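Long-range contacts in possible sortase-like protein (PDB 5UUS), which probably acts as a class E-like sortase, a membrane-bound cysteine transpeptidase with hydrolase activity that would cleave sorting signals of surface proteins: residues A[153-157]-A[174-178]; A[120-124]-A[207-211]; A[55-61]-A[68-74]; A[28-32]-A[114-118]; A[108-112]-A[223-228]. All blocks are in the same frame, centred on the assembly; numbering follows the deposited sequence.

Contact 1 of 5, residues A[153-157]-A[174-178]; sequences DYEHV and LPETD. With EDO (1,2-ethanediol), chain G.
His156 and Leu174 are set by their first torsions to reach across this contact. CG of His156 stands between its backbone N and carbonyl carbon (chi1 69°), which carries the imidazole over to the turn 174-177. CG of Leu174 lies opposite its own N (chi1 177°), and Leu174 CD1 ends over one face of the Tyr154 ring, a CH-pi contact 3.9 Å from the centroid. His156 NE2 donates to Pro175 O at 2.8 Å, close to the ring plane and nearly in line with the carbonyl. Val157 CG1 meets Pro175 CG at 4.1 Å. A water donates to both His156 O and Glu176 OE1, while Glu176 OE2 is bonded to His208. Residues 154-157 form a type I turn and 174-177 a type II turn. In the sortase fold they join the loop from helix 143-151 to strand 160-163 with the loop from there to strand 188-193. Thr177 OG1 donates to Leu174 O at 2.6 Å across the second turn. Asp153 N binds a 1,2-ethanediol, probably from crystallisation; the Asp153 carboxylate forms a salt bridge with Arg148. As donor, His156 NE2 must carry a proton, and the nearby carboxylate of Glu176 would probably favour positive charge on the ring.

Contact 2 of 5, residues A[120-124]-A[207-211]; sequences VYRVM and VHAML
Tyr121 lays one face of its ring against Leu211 CD1. The methyl carbon Leu211 CD1 is 3.9 Å from the centroid of the Tyr121 ring and only 14° off its normal, a CH-pi contact. Leu211 CG is turned opposite its backbone N (chi1 -180°), which helps bring the branch over the ring. Closer to the backbone, Tyr121 CE2 meets Leu211 CB at 3.6 Å. Ala209 CB touches Tyr121 CB at 3.8 Å on the same side of the sheet.

The strands run antiparallel. Arg122 and Met210 form the hydrogen-bonded pair: Arg122 N donates to Met210 O at 2.9 Å, and Met210 N donates to Arg122 O at 2.8 Å. Tyr121 with Leu211 and Val123 with Ala209 are non-hydrogen-bonded pairs on either side of it. Met124 N adds a nearly straight bond to His208 O at 3.0 Å, just past the end of strand 117-123.

Two methionines pack together near this end. Met124 CG lies 3.8 Å from Met210 CB, and the thioether ends meet more loosely. The side chain of Arg122 leads away from the partner strand to a salt bridge with Glu228. Tyr121 OH is bonded to Gly80 N.

The pair belongs to the curled sheet of the sortase beta-barrel fold. Helix 143-151 packs on Met124 and Met210 through Ile149. Strand 188-193 touches Tyr121 through Met190 and Met124 through Ile189. Strand 109-114 is the other neighbour of strand 117-123.

Contact 3 of 5, residues A[55-61]-A[68-74]; sequences FAIVEGT and AGPGHYN
Val58 and Glu59 pair in parallel with Gly71 and His72 in the sortase beta-barrel fold, where strand 54-59 is joined to the short strand 71-72. The backbone bonds come first. Val58 N donates to Pro70 O at 3.0 Å, and His72 N returns a bond to Val58 O at 2.7 Å. Gly60 N continues the pattern to His72 O at 2.9 Å. Gly71 CA makes CA-H...O contacts with both Val58 O and Gly60 O.

The polar side chains form a second group. Glu59 and His72 lie side by side and point the same way, each with CG opposite its backbone N (chi1 175° and 176°). His72 ND1 donates to Glu59 OE1 at 2.7 Å, near the ring plane and on the syn side of the carboxylate. His72 NE2 donates to Gln77 O, so both ring nitrogens have partners and the rotation of the ring is fixed. With ND1 and NE2 both donating, to a carboxylate and a carbonyl, the ring is probably positively charged. Asn74 ND2 gives Glu59 OE2 a weak bond, with the amide nearly perpendicular to the carboxylate. One water joins Glu59 OE2 to Asn74 O.

The apolar contacts lie at both ends. Phe55 CB packs against Pro70 CD at 3.6 Å, the two side chains crossing at about a right angle. Tyr73 OH is bonded to Thr193. Over one face of the Tyr73 ring sits Thr61 CG2, 3.9 Å from the centroid.

Contact 4 of 5, residues A[28-32]-A[114-118]; sequences NPRKK and TRTSW
Lys31 extends over the turn 114-117 and crosses the side chain of Thr116 at about a right angle. Its CG stands between the backbone N and the carbonyl carbon (chi1 73°), and the chain is straight from there to the amine. Lys31 NZ donates to Thr114 OG1 at 3.2 Å and makes a weak bond to Thr116 OG1, also at 3.2 Å. The approach to Thr114 is oblique. The methylenes of Lys31 run past Thr116, with Lys31 CE 3.3 Å from Thr116 OG1.

Thr116 turns its two branches to different partners. Its hydroxyl faces the lysine. Its methyl, Thr116 CG2, lies against the backbone of the other segment, 3.5 Å from Pro29 O and equally near the CA of Arg30. Arg115 presents its CB to Arg30 O at 3.4 Å, while its guanidinium leads away. The CB of Pro29 points toward the turn and comes to 3.2 Å from Arg115 O.

The turn has its own internal bonds. Thr116 N donates to Thr114 OG1, which makes an ST turn, and Thr114 N donates to Ser117 O. Thr114 OG1 and Ser117 OG share a hydrogen bond at 2.9 Å.

The contact lays the chain before strand 40-45 on the tight connection between strands 109-114 and 117-123. It lies away from the predicted catalytic residues. The ammonium of Lys31 meets two neutral hydroxyls here. The attraction is therefore probably of the charge-to-dipole kind, and Thr114 OG1 serves several partners at once.

Contact 5 of 5, residues A[108-112]-A[223-228]; sequences DAIVV and PAALEE
Val111 and Ala109 present their side chains to the short 3-10 segment 224-227, and the contact is mostly apolar. Val111 carries the larger share. Its CG1 lies opposite its backbone N (chi1 -177°) and meets Pro223 CG at 4.0 Å. The other branch, Val111 CG2, is 4.1 Å from Ala225 CB and touches Leu226 CD2 at 4.0 Å. The side chains of Val111 and Leu226 cross at about a right angle, and the valine sits among Pro223, Ala225 and Leu226. Further along the strand, Ala109 CB faces Ala225 CB at 4.0 Å. Small side chains on both parts let the backbones come near here.

The polar part is bridged by water. No direct hydrogen bond joins the two segments. One water accepts from Ala109 N at 3.0 Å and donates to Glu228 OE1 at 2.8 Å. Glu228 reaches it on an extended chain. The other carboxylate oxygen, Glu228 OE2, forms a salt bridge with Arg122 of strand 117-123.

Within the C-terminal segment, Leu226 N bonds to Pro223 O, Glu227 N to Ala224 O and Glu228 N to Ala225 O. These i to i+3 bonds define the 3-10 turn.

Trp118 and Val120 of the neighbouring strand also touch Pro223. The arrangement is a C-terminal 3-10 turn packed on the outer face of the sortase beta-barrel sheet, opposite the side taken by Ile110 and Val112.

How the contacts relate
Four of the five contacts reach the same curled mixed sheet. Contacts 2 and 5, with centres about 11 Å apart, lie on adjoining strands, 117-123 and 109-114. Contact 4 lies at the turn between them, its Trp118 packing on contact 5. Contact 3 lies elsewhere on the sheet, about 18 Å from contact 2 between centres. Contact 1, made by loops, touches contact 2 through Glu176 and His208. Contacts 1 and 4 flank the chain's centre, about 30 Å apart between centres. Along the chain, contact 3 nests within contact 4, and contact 1 within contact 2, itself within contact 5. Contacts 4 and 5 thus tie N-terminal segment 28-32 and C-terminal segment 223-228 to one sortase-type barrel.

Contact 1 of 5, residues A[153-157]-A[174-178]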
# COMPACT_ATOMS: atom_id res chain seq x y z
N ASP A 153 6.77 -10.39 14.49
CA ASP A 153 5.51 -10.75 13.84
C ASP A 153 5.54 -10.62 12.31
O ASP A 153 4.70 -11.17 11.62
CB ASP A 153 4.39 -9.90 14.41
CG ASP A 153 4.18 -10.15 15.90
OD1 ASP A 153 4.49 -11.26 16.38
OD2 ASP A 153 3.71 -9.24 16.59
N TYR A 154 6.51 -9.88 11.79
CA TYR A 154 6.60 -9.62 10.36
C TYR A 154 7.80 -10.36 9.73
O TYR A 154 8.19 -10.09 8.59
CB TYR A 154 6.66 -8.09 10.15
CG TYR A 154 5.31 -7.46 10.49
CD1 TYR A 154 4.99 -7.12 11.80
CD2 TYR A 154 4.32 -7.30 9.51
CE1 TYR A 154 3.74 -6.58 12.12
CE2 TYR A 154 3.07 -6.76 9.83
CZ TYR A 154 2.79 -6.41 11.14
OH TYR A 154 1.55 -5.89 11.47
N GLU A 155 8.38 -11.30 10.47
CA GLU A 155 9.54 -12.03 9.96
C GLU A 155 9.22 -12.79 8.66
O GLU A 155 10.02 -12.79 7.72
CB GLU A 155 10.06 -13.01 11.02
CG GLU A 155 11.05 -14.03 10.45
CD GLU A 155 11.72 -14.87 11.54
OE1 GLU A 155 11.36 -14.72 12.74
OE2 GLU A 155 12.62 -15.67 11.18
N HIS A 156 8.04 -13.38 8.57
CA HIS A 156 7.65 -14.17 7.40
C HIS A 156 7.17 -13.32 6.20
O HIS A 156 6.87 -13.86 5.14
CB HIS A 156 6.53 -15.13 7.80
CG HIS A 156 5.24 -14.43 8.11
ND1 HIS A 156 5.01 -13.77 9.30
CD2 HIS A 156 4.11 -14.27 7.37
CE1 HIS A 156 3.80 -13.24 9.28
NE2 HIS A 156 3.25 -13.51 8.11
N VAL A 157 7.10 -12.00 6.35
CA VAL A 157 6.46 -11.18 5.31
C VAL A 157 7.47 -10.66 4.31
O VAL A 157 8.27 -9.79 4.62
CB VAL A 157 5.69 -9.99 5.93
CG1 VAL A 157 5.01 -9.18 4.81
CG2 VAL A 157 4.67 -10.48 6.97
N LEU A 174 -2.88 -9.12 9.21
CA LEU A 174 -1.49 -9.51 9.32
C LEU A 174 -1.22 -10.44 8.14
O LEU A 174 -1.73 -11.57 8.11
CB LEU A 174 -1.23 -10.22 10.66
CG LEU A 174 0.19 -10.75 10.86
CD1 LEU A 174 1.17 -9.58 10.87
CD2 LEU A 174 0.29 -11.56 12.15
N PRO A 175 -0.45 -9.96 7.14
CA PRO A 175 -0.40 -10.68 5.85
C PRO A 175 0.14 -12.11 5.94
O PRO A 175 1.00 -12.40 6.78
CB PRO A 175 0.52 -9.82 4.96
CG PRO A 175 1.08 -8.74 5.84
CD PRO A 175 0.26 -8.67 7.11
N GLU A 176 -0.41 -12.99 5.10
CA GLU A 176 -0.05 -14.41 5.03
C GLU A 176 -0.16 -15.13 6.38
O GLU A 176 0.67 -15.99 6.71
CB GLU A 176 1.35 -14.57 4.45
CG GLU A 176 1.41 -14.12 2.98
CD GLU A 176 1.86 -12.68 2.85
OE1 GLU A 176 2.86 -12.29 3.50
OE2 GLU A 176 1.21 -11.93 2.09
N THR A 177 -1.17 -14.75 7.15
CA THR A 177 -1.53 -15.44 8.39
C THR A 177 -3.03 -15.61 8.44
O THR A 177 -3.74 -15.08 7.61
CB THR A 177 -1.14 -14.65 9.67
OG1 THR A 177 -2.04 -13.53 9.85
CG2 THR A 177 0.30 -14.15 9.57
N ASP A 178 -3.50 -16.28 9.49
CA ASP A 178 -4.94 -16.45 9.72
C ASP A 178 -5.54 -15.35 10.62
O ASP A 178 -6.65 -15.52 11.15
CB ASP A 178 -5.20 -17.83 10.34
CG ASP A 178 -4.48 -18.02 11.70
OD1 ASP A 178 -3.61 -17.20 12.06
OD2 ASP A 178 -4.78 -19.02 12.41
C1 EDO G . 5.74 -8.97 19.20
O1 EDO G . 6.46 -10.13 19.65
C2 EDO G . 6.63 -8.04 18.37
O2 EDO G . 6.68 -8.43 16.98
O HOH W 1 5.20 -13.39 2.82

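Contact 2 of 5, residues A[120-124]-A[207-211]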
# COMPACT_ATOMS: atom_id res chain seq x y z
N VAL A 120 2.72 7.53 4.27
CA VAL A 120 3.87 7.05 3.53
C VAL A 120 4.10 5.62 3.93
O VAL A 120 4.28 5.34 5.12
CB VAL A 120 5.13 7.87 3.83
CG1 VAL A 120 6.35 7.26 3.11
CG2 VAL A 120 4.91 9.33 3.43
N TYR A 121 4.06 4.73 2.95
CA TYR A 121 4.48 3.35 3.12
C TYR A 121 5.83 3.11 2.44
O TYR A 121 6.16 3.77 1.47
CB TYR A 121 3.46 2.39 2.55
CG TYR A 121 2.11 2.41 3.21
CD1 TYR A 121 1.12 3.31 2.81
CD2 TYR A 121 1.79 1.49 4.22
CE1 TYR A 121 -0.15 3.31 3.41
CE2 TYR A 121 0.52 1.48 4.81
CZ TYR A 121 -0.43 2.40 4.40
OH TYR A 121 -1.69 2.40 4.97
N ARG A 122 6.61 2.16 2.95
CA ARG A 122 7.88 1.84 2.33
C ARG A 122 8.00 0.35 2.07
O ARG A 122 7.66 -0.47 2.93
CB ARG A 122 9.01 2.37 3.19
CG ARG A 122 8.97 3.90 3.24
CD ARG A 122 10.34 4.49 3.36
NE ARG A 122 10.28 5.95 3.35
CZ ARG A 122 10.77 6.71 2.38
NH1 ARG A 122 11.39 6.16 1.34
NH2 ARG A 122 10.67 8.02 2.47
N VAL A 123 8.41 0.00 0.85
CA VAL A 123 8.51 -1.39 0.45
C VAL A 123 9.40 -2.16 1.43
O VAL A 123 10.51 -1.73 1.79
CB VAL A 123 9.06 -1.49 -1.00
CG1 VAL A 123 9.28 -2.95 -1.38
CG2 VAL A 123 8.09 -0.82 -1.98
N MET A 124 8.88 -3.30 1.88
CA MET A 124 9.61 -4.10 2.87
C MET A 124 10.76 -4.89 2.23
O MET A 124 10.79 -5.05 1.02
CB MET A 124 8.63 -5.05 3.56
CG MET A 124 7.71 -4.25 4.59
SD MET A 124 6.42 -5.34 5.21
CE MET A 124 7.36 -6.56 6.13
N VAL A 207 3.05 -7.25 -3.54
CA VAL A 207 4.04 -6.37 -2.92
C VAL A 207 3.53 -5.88 -1.56
O VAL A 207 2.35 -5.52 -1.43
CB VAL A 207 4.37 -5.16 -3.82
CG1 VAL A 207 5.20 -4.12 -3.04
CG2 VAL A 207 5.09 -5.62 -5.06
N HIS A 208 4.40 -5.91 -0.55
CA HIS A 208 4.03 -5.41 0.78
C HIS A 208 4.94 -4.24 1.15
O HIS A 208 6.17 -4.29 0.96
CB HIS A 208 4.15 -6.50 1.87
CG HIS A 208 3.14 -7.59 1.77
ND1 HIS A 208 1.77 -7.35 1.75
CD2 HIS A 208 3.28 -8.94 1.70
CE1 HIS A 208 1.13 -8.50 1.67
NE2 HIS A 208 2.02 -9.48 1.64
N ALA A 209 4.33 -3.19 1.66
CA ALA A 209 5.06 -2.04 2.17
C ALA A 209 4.52 -1.73 3.58
O ALA A 209 3.34 -1.97 3.87
CB ALA A 209 4.87 -0.83 1.22
N MET A 210 5.37 -1.20 4.44
CA MET A 210 5.02 -0.94 5.82
C MET A 210 4.95 0.57 6.08
O MET A 210 5.79 1.35 5.59
CB MET A 210 6.02 -1.61 6.77
CG MET A 210 5.76 -1.31 8.25
SD MET A 210 6.79 -2.26 9.39
CE MET A 210 6.15 -3.93 9.10
N LEU A 211 3.96 0.96 6.88
CA LEU A 211 3.65 2.37 7.16
C LEU A 211 4.69 3.02 8.07
O LEU A 211 4.99 2.49 9.15
CB LEU A 211 2.26 2.47 7.81
CG LEU A 211 1.71 3.85 8.20
CD1 LEU A 211 1.29 4.61 6.94
CD2 LEU A 211 0.49 3.66 9.11

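Contact 3 of 5, residues A[55-61]-A[68-74]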
# COMPACT_ATOMS: atom_id res chain seq x y z
N PHE A 55 -2.22 7.65 -9.40
CA PHE A 55 -3.46 7.00 -9.74
C PHE A 55 -4.47 7.24 -8.65
O PHE A 55 -4.12 7.17 -7.48
CB PHE A 55 -3.23 5.52 -9.92
CG PHE A 55 -2.59 5.16 -11.24
CD1 PHE A 55 -3.37 4.91 -12.35
CD2 PHE A 55 -1.20 5.10 -11.35
CE1 PHE A 55 -2.78 4.58 -13.57
CE2 PHE A 55 -0.60 4.79 -12.57
CZ PHE A 55 -1.39 4.53 -13.67
N ALA A 56 -5.71 7.49 -9.03
CA ALA A 56 -6.81 7.46 -8.10
C ALA A 56 -7.06 6.02 -7.66
O ALA A 56 -6.90 5.06 -8.44
CB ALA A 56 -8.07 8.07 -8.73
N ILE A 57 -7.44 5.86 -6.41
CA ILE A 57 -7.83 4.56 -5.93
C ILE A 57 -9.31 4.53 -5.72
O ILE A 57 -9.86 5.42 -5.09
CB ILE A 57 -7.09 4.21 -4.64
CG1 ILE A 57 -5.58 4.22 -4.90
CG2 ILE A 57 -7.56 2.86 -4.12
CD1 ILE A 57 -4.75 4.18 -3.62
N VAL A 58 -9.96 3.51 -6.26
CA VAL A 58 -11.41 3.35 -6.18
C VAL A 58 -11.79 2.30 -5.12
O VAL A 58 -11.00 1.39 -4.84
CB VAL A 58 -11.94 2.97 -7.59
CG1 VAL A 58 -13.19 2.13 -7.54
CG2 VAL A 58 -12.11 4.22 -8.47
N GLU A 59 -12.97 2.40 -4.53
CA GLU A 59 -13.44 1.40 -3.56
C GLU A 59 -14.08 0.21 -4.26
O GLU A 59 -15.10 0.36 -4.92
CB GLU A 59 -14.45 2.03 -2.58
CG GLU A 59 -15.07 1.03 -1.61
CD GLU A 59 -14.09 0.54 -0.53
OE1 GLU A 59 -12.89 0.94 -0.55
OE2 GLU A 59 -14.51 -0.25 0.35
N GLY A 60 -13.48 -0.97 -4.11
CA GLY A 60 -13.95 -2.15 -4.81
C GLY A 60 -12.93 -2.71 -5.80
O GLY A 60 -12.08 -1.99 -6.34
N THR A 61 -13.01 -4.01 -6.06
CA THR A 61 -12.05 -4.64 -6.98
C THR A 61 -12.73 -5.37 -8.13
O THR A 61 -12.16 -6.32 -8.68
CB THR A 61 -11.12 -5.64 -6.24
OG1 THR A 61 -11.90 -6.52 -5.44
CG2 THR A 61 -10.17 -4.92 -5.35
N ALA A 68 -9.91 2.18 -14.41
CA ALA A 68 -9.16 3.43 -14.52
C ALA A 68 -7.98 3.51 -13.55
O ALA A 68 -7.30 4.55 -13.47
CB ALA A 68 -10.09 4.61 -14.30
N GLY A 69 -7.73 2.44 -12.79
CA GLY A 69 -6.65 2.45 -11.80
C GLY A 69 -6.87 1.42 -10.70
O GLY A 69 -7.75 0.57 -10.81
N PRO A 70 -6.06 1.49 -9.64
CA PRO A 70 -6.20 0.48 -8.58
C PRO A 70 -7.55 0.55 -7.87
O PRO A 70 -8.16 1.63 -7.80
CB PRO A 70 -5.06 0.81 -7.62
CG PRO A 70 -4.10 1.63 -8.42
CD PRO A 70 -4.91 2.38 -9.40
N GLY A 71 -8.01 -0.59 -7.36
CA GLY A 71 -9.20 -0.63 -6.51
C GLY A 71 -8.85 -1.19 -5.14
O GLY A 71 -7.99 -2.07 -5.04
N HIS A 72 -9.51 -0.70 -4.10
CA HIS A 72 -9.35 -1.19 -2.73
C HIS A 72 -10.18 -2.45 -2.49
O HIS A 72 -11.36 -2.47 -2.79
CB HIS A 72 -9.75 -0.08 -1.74
CG HIS A 72 -9.72 -0.48 -0.29
ND1 HIS A 72 -10.83 -0.41 0.52
CD2 HIS A 72 -8.71 -0.94 0.49
CE1 HIS A 72 -10.51 -0.81 1.74
NE2 HIS A 72 -9.23 -1.14 1.75
N TYR A 73 -9.56 -3.53 -1.98
CA TYR A 73 -10.31 -4.68 -1.50
C TYR A 73 -11.22 -4.25 -0.32
O TYR A 73 -10.74 -3.88 0.74
CB TYR A 73 -9.39 -5.81 -1.05
CG TYR A 73 -8.59 -6.51 -2.16
CD1 TYR A 73 -9.11 -7.62 -2.82
CD2 TYR A 73 -7.33 -6.07 -2.50
CE1 TYR A 73 -8.37 -8.28 -3.81
CE2 TYR A 73 -6.58 -6.72 -3.52
CZ TYR A 73 -7.11 -7.83 -4.15
OH TYR A 73 -6.36 -8.46 -5.13
N ASN A 74 -12.53 -4.36 -0.51
CA ASN A 74 -13.53 -3.84 0.42
C ASN A 74 -13.38 -4.19 1.90
O ASN A 74 -13.63 -3.37 2.79
CB ASN A 74 -14.91 -4.31 -0.03
CG ASN A 74 -15.27 -3.78 -1.37
OD1 ASN A 74 -15.12 -4.47 -2.38
ND2 ASN A 74 -15.74 -2.54 -1.41
O HOH W 2 -13.60 -0.71 2.67
O HOH W 3 -15.38 -5.52 -5.03
O HOH W 4 -13.02 -6.19 -3.15

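Contact 4 of 5, residues A[28-32]-A[114-118]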
# COMPACT_ATOMS: atom_id res chain seq x y z
N ASN A 28 -13.36 22.17 5.17
CA ASN A 28 -12.22 21.53 5.83
C ASN A 28 -11.97 20.23 5.10
O ASN A 28 -12.88 19.68 4.46
CB ASN A 28 -12.51 21.26 7.31
CG ASN A 28 -11.26 20.97 8.11
OD1 ASN A 28 -10.59 21.89 8.55
ND2 ASN A 28 -10.95 19.66 8.31
N PRO A 29 -10.74 19.73 5.16
CA PRO A 29 -10.52 18.36 4.69
C PRO A 29 -11.39 17.38 5.49
O PRO A 29 -11.22 17.26 6.70
CB PRO A 29 -9.03 18.14 4.94
CG PRO A 29 -8.43 19.51 4.84
CD PRO A 29 -9.49 20.48 5.38
N ARG A 30 -12.32 16.71 4.82
CA ARG A 30 -13.31 15.82 5.45
C ARG A 30 -13.56 14.63 4.54
O ARG A 30 -13.44 14.77 3.34
CB ARG A 30 -14.63 16.53 5.69
CG ARG A 30 -14.53 17.69 6.68
CD ARG A 30 -15.86 18.47 6.72
NE ARG A 30 -15.71 19.57 7.67
CZ ARG A 30 -16.23 20.78 7.52
NH1 ARG A 30 -16.98 21.07 6.45
NH2 ARG A 30 -15.98 21.69 8.46
N LYS A 31 -13.93 13.48 5.09
CA LYS A 31 -14.23 12.35 4.21
C LYS A 31 -15.25 11.45 4.88
O LYS A 31 -15.42 11.50 6.09
CB LYS A 31 -12.95 11.56 3.89
CG LYS A 31 -12.45 10.74 5.07
CD LYS A 31 -11.12 10.05 4.73
CE LYS A 31 -10.56 9.35 5.94
NZ LYS A 31 -9.08 9.04 5.79
N LYS A 32 -15.93 10.64 4.09
CA LYS A 32 -16.82 9.64 4.68
C LYS A 32 -16.00 8.56 5.38
O LYS A 32 -14.88 8.26 4.96
CB LYS A 32 -17.71 9.00 3.60
CG LYS A 32 -18.25 9.98 2.62
CD LYS A 32 -19.13 9.28 1.58
CE LYS A 32 -19.73 10.30 0.64
NZ LYS A 32 -20.56 9.66 -0.43
N THR A 114 -5.49 10.68 1.22
CA THR A 114 -6.95 10.68 1.25
C THR A 114 -7.45 12.13 1.34
O THR A 114 -6.66 13.07 1.37
CB THR A 114 -7.51 9.85 2.42
OG1 THR A 114 -7.33 10.57 3.64
CG2 THR A 114 -6.82 8.49 2.49
N ARG A 115 -8.76 12.31 1.42
CA ARG A 115 -9.28 13.67 1.61
C ARG A 115 -8.86 14.35 2.94
O ARG A 115 -8.89 15.56 3.06
CB ARG A 115 -10.79 13.65 1.46
CG ARG A 115 -11.24 13.31 0.03
CD ARG A 115 -12.75 13.20 -0.01
NE ARG A 115 -13.34 12.85 -1.31
CZ ARG A 115 -13.41 13.65 -2.38
NH1 ARG A 115 -12.88 14.87 -2.37
NH2 ARG A 115 -14.00 13.20 -3.49
N THR A 116 -8.42 13.56 3.93
CA THR A 116 -8.04 14.11 5.21
C THR A 116 -6.60 13.85 5.62
O THR A 116 -6.17 14.33 6.66
CB THR A 116 -8.94 13.56 6.34
OG1 THR A 116 -8.84 12.13 6.36
CG2 THR A 116 -10.40 13.92 6.13
N SER A 117 -5.82 13.09 4.83
CA SER A 117 -4.55 12.63 5.37
C SER A 117 -3.49 12.30 4.31
O SER A 117 -3.81 12.14 3.13
CB SER A 117 -4.77 11.39 6.23
OG SER A 117 -5.09 10.27 5.40
N TRP A 118 -2.24 12.21 4.76
CA TRP A 118 -1.13 11.70 3.95
C TRP A 118 -0.56 10.50 4.69
O TRP A 118 -0.40 10.56 5.91
CB TRP A 118 -0.04 12.77 3.74
CG TRP A 118 -0.40 13.88 2.82
CD1 TRP A 118 -0.87 15.14 3.16
CD2 TRP A 118 -0.32 13.86 1.38
NE1 TRP A 118 -1.08 15.88 2.03
CE2 TRP A 118 -0.76 15.13 0.92
CE3 TRP A 118 0.08 12.89 0.44
CZ2 TRP A 118 -0.80 15.46 -0.44
CZ3 TRP A 118 0.05 13.22 -0.91
CH2 TRP A 118 -0.39 14.49 -1.34

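Contact 5 of 5, residues A[108-112]-A[223-228]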
# COMPACT_ATOMS: atom_id res chain seq x y z
N ASP A 108 11.74 1.91 -0.99
CA ASP A 108 11.03 2.77 -1.94
C ASP A 108 9.67 3.21 -1.33
O ASP A 108 8.97 2.39 -0.73
CB ASP A 108 10.79 2.04 -3.28
CG ASP A 108 12.02 1.99 -4.16
OD1 ASP A 108 13.03 2.66 -3.86
OD2 ASP A 108 11.95 1.29 -5.20
N ALA A 109 9.32 4.49 -1.49
CA ALA A 109 8.10 5.05 -0.90
C ALA A 109 6.87 4.83 -1.78
O ALA A 109 6.94 4.94 -3.01
CB ALA A 109 8.27 6.57 -0.64
N ILE A 110 5.76 4.51 -1.14
CA ILE A 110 4.46 4.57 -1.78
C ILE A 110 3.68 5.61 -0.96
O ILE A 110 3.45 5.42 0.23
CB ILE A 110 3.73 3.23 -1.76
CG1 ILE A 110 4.67 2.05 -2.15
CG2 ILE A 110 2.42 3.33 -2.60
CD1 ILE A 110 5.21 2.16 -3.49
N VAL A 111 3.30 6.72 -1.58
CA VAL A 111 2.59 7.78 -0.87
C VAL A 111 1.11 7.72 -1.19
O VAL A 111 0.73 7.63 -2.36
CB VAL A 111 3.15 9.17 -1.22
CG1 VAL A 111 2.43 10.24 -0.40
CG2 VAL A 111 4.66 9.21 -0.93
N VAL A 112 0.28 7.73 -0.15
CA VAL A 112 -1.17 7.62 -0.30
C VAL A 112 -1.85 8.82 0.35
O VAL A 112 -1.65 9.13 1.52
CB VAL A 112 -1.70 6.31 0.29
CG1 VAL A 112 -3.18 6.12 -0.03
CG2 VAL A 112 -0.91 5.13 -0.27
N PRO A 223 4.10 15.00 2.29
CA PRO A 223 5.32 14.30 2.73
C PRO A 223 6.54 14.61 1.90
O PRO A 223 6.47 14.72 0.67
CB PRO A 223 4.96 12.82 2.56
CG PRO A 223 3.46 12.79 2.51
CD PRO A 223 3.05 14.07 1.86
N ALA A 224 7.68 14.72 2.58
CA ALA A 224 8.96 14.91 1.93
C ALA A 224 9.26 13.76 0.98
O ALA A 224 10.06 13.90 0.05
CB ALA A 224 10.05 15.02 2.96
N ALA A 225 8.62 12.62 1.21
CA ALA A 225 8.91 11.43 0.41
C ALA A 225 8.59 11.68 -1.07
O ALA A 225 9.18 11.06 -1.95
CB ALA A 225 8.15 10.23 0.94
N LEU A 226 7.66 12.59 -1.33
CA LEU A 226 7.26 12.93 -2.70
C LEU A 226 8.41 13.48 -3.55
O LEU A 226 8.39 13.37 -4.77
CB LEU A 226 6.09 13.94 -2.67
CG LEU A 226 4.74 13.31 -2.30
CD1 LEU A 226 3.66 14.36 -2.09
CD2 LEU A 226 4.31 12.34 -3.39
N GLU A 227 9.43 14.04 -2.89
CA GLU A 227 10.57 14.66 -3.58
C GLU A 227 11.70 13.69 -3.89
O GLU A 227 12.73 14.09 -4.43
CB GLU A 227 11.13 15.80 -2.73
CG GLU A 227 10.08 16.60 -1.98
CD GLU A 227 9.06 17.22 -2.91
OE1 GLU A 227 9.42 17.50 -4.08
OE2 GLU A 227 7.90 17.43 -2.47
N GLU A 228 11.50 12.42 -3.56
CA GLU A 228 12.50 11.38 -3.79
C GLU A 228 12.55 10.87 -5.25
O GLU A 228 11.77 11.29 -6.11
CB GLU A 228 12.24 10.19 -2.85
CG GLU A 228 12.42 10.52 -1.41
CD GLU A 228 12.04 9.39 -0.49
OE1 GLU A 228 11.78 8.27 -1.00
OE2 GLU A 228 12.00 9.62 0.74
O HOH W 5 11.07 6.42 -2.96